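Local structure of putative sugar binding protein (Bacteroides vulgatus ATCC 8482, 3KEZ) at residues A[315-318]-A[319-322]. The protein probably binds sugars at the outer membrane of the bacterium, as a calcium-containing member of the SusD family of nutrient-binding proteins. Sequence-based numbering, arbitrary orientation.
Sequences YVNK and YQPQ. With CA (calcium ion), chain C.
Gln320 sets its CG opposite its own carbonyl carbon (chi1 -62°) and then runs straight on (chi2 177°), which carries its amide back along the chain to Asn317. There NE2 donates to the backbone Asn317 O at 2.8 Å, lying almost in line with the carbonyl, and the acceptor sits close to the plane of the Gln320 amide. A glutamine suits the place because its amide nitrogen has two hydrogens: the second bond of NE2 goes to Pro240 O. The Asn317 side chain crosses that of Gln320 at about a right angle, its ND2 3.8 Å from NE2, a packing contact without a bond. Two inverse gamma turns, centred on Asn317 and Tyr319, bend the chain as it leaves strand 313-316 of a two-stranded antiparallel sheet; each is closed by a weak backbone bond, Lys318 N to Val316 O and Gln320 N to Lys318 O. A water accepts from Tyr319 N and lies 2.8 Å from Val316 O. With an alanine here in place of Gln320, Asn317 O and Pro240 O are likely to lose the donor they share, leaving the bend less firmly tied. Lys318 CB lies over one face of the flat Tyr319 ring, whose hydroxyl hydrogen-bonds to Ala394 O, while the extended lysine is long enough to bring NZ to Glu395, a salt bridge, and to the carbonyls of Val393 and Glu391. Beyond Pro321, the bent Gln322 chain (chi2 65°) uses both ends of its amide: OE1 binds the calcium ion at 2.6 Å, beside ligands from Asn261, Glu325, Asp329 and Asn331, and NE2 donates to Asn245 O.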
# COMPACT_ATOMS: atom_id res chain seq x y z
N TYR A 315 -5.50 -12.47 14.75
CA TYR A 315 -5.82 -11.58 13.65
C TYR A 315 -5.25 -10.19 13.93
O TYR A 315 -5.07 -9.80 15.08
CB TYR A 315 -7.35 -11.50 13.49
CG TYR A 315 -7.89 -12.83 13.04
CD1 TYR A 315 -7.97 -13.13 11.70
CD2 TYR A 315 -8.19 -13.84 13.96
CE1 TYR A 315 -8.37 -14.35 11.27
CE2 TYR A 315 -8.62 -15.09 13.53
CZ TYR A 315 -8.71 -15.32 12.17
OH TYR A 315 -9.13 -16.51 11.69
N VAL A 316 -4.95 -9.44 12.87
CA VAL A 316 -4.47 -8.08 13.01
C VAL A 316 -5.67 -7.15 13.04
O VAL A 316 -6.34 -6.94 12.04
CB VAL A 316 -3.50 -7.70 11.90
CG1 VAL A 316 -3.02 -6.24 12.06
CG2 VAL A 316 -2.30 -8.68 11.91
N ASN A 317 -5.94 -6.59 14.21
CA ASN A 317 -7.15 -5.82 14.46
C ASN A 317 -6.93 -4.33 14.17
O ASN A 317 -7.23 -3.46 15.01
CB ASN A 317 -7.57 -6.02 15.93
CG ASN A 317 -9.01 -5.62 16.19
OD1 ASN A 317 -9.86 -5.85 15.34
ND2 ASN A 317 -9.29 -5.01 17.35
N LYS A 318 -6.44 -4.04 12.97
CA LYS A 318 -6.21 -2.64 12.55
C LYS A 318 -7.41 -2.02 11.86
O LYS A 318 -7.52 -0.81 11.76
CB LYS A 318 -5.00 -2.54 11.62
CG LYS A 318 -3.70 -2.88 12.31
CD LYS A 318 -2.49 -2.82 11.36
CE LYS A 318 -1.18 -2.72 12.14
NZ LYS A 318 0.04 -2.62 11.25
N TYR A 319 -8.27 -2.87 11.33
CA TYR A 319 -9.46 -2.43 10.64
C TYR A 319 -10.61 -2.38 11.63
O TYR A 319 -11.46 -3.27 11.69
CB TYR A 319 -9.71 -3.36 9.47
CG TYR A 319 -8.51 -3.29 8.54
CD1 TYR A 319 -8.36 -2.22 7.64
CD2 TYR A 319 -7.48 -4.23 8.62
CE1 TYR A 319 -7.22 -2.12 6.84
CE2 TYR A 319 -6.33 -4.12 7.82
CZ TYR A 319 -6.22 -3.09 6.93
OH TYR A 319 -5.09 -3.04 6.12
N GLN A 320 -10.60 -1.32 12.43
CA GLN A 320 -11.55 -1.15 13.53
C GLN A 320 -12.68 -0.30 13.00
O GLN A 320 -12.45 0.75 12.41
CB GLN A 320 -10.86 -0.51 14.76
CG GLN A 320 -9.73 -1.42 15.31
CD GLN A 320 -8.95 -0.83 16.46
OE1 GLN A 320 -9.31 0.23 16.96
NE2 GLN A 320 -7.87 -1.52 16.90
N PRO A 321 -13.91 -0.77 13.14
CA PRO A 321 -15.00 0.06 12.65
C PRO A 321 -15.09 1.37 13.43
O PRO A 321 -14.72 1.42 14.62
CB PRO A 321 -16.23 -0.81 12.90
CG PRO A 321 -15.85 -1.65 14.10
CD PRO A 321 -14.38 -1.92 13.94
N GLN A 322 -15.56 2.41 12.77
CA GLN A 322 -15.91 3.68 13.43
C GLN A 322 -17.22 3.49 14.21
O GLN A 322 -17.86 2.45 14.09
CB GLN A 322 -15.99 4.82 12.39
CG GLN A 322 -14.60 5.36 11.95
CD GLN A 322 -13.74 4.31 11.19
OE1 GLN A 322 -14.25 3.53 10.34
NE2 GLN A 322 -12.44 4.29 11.48
CA CA C . -15.81 3.36 8.25
O HOH W 1 -8.91 -5.91 11.49
O HOH W 2 -16.41 5.82 8.82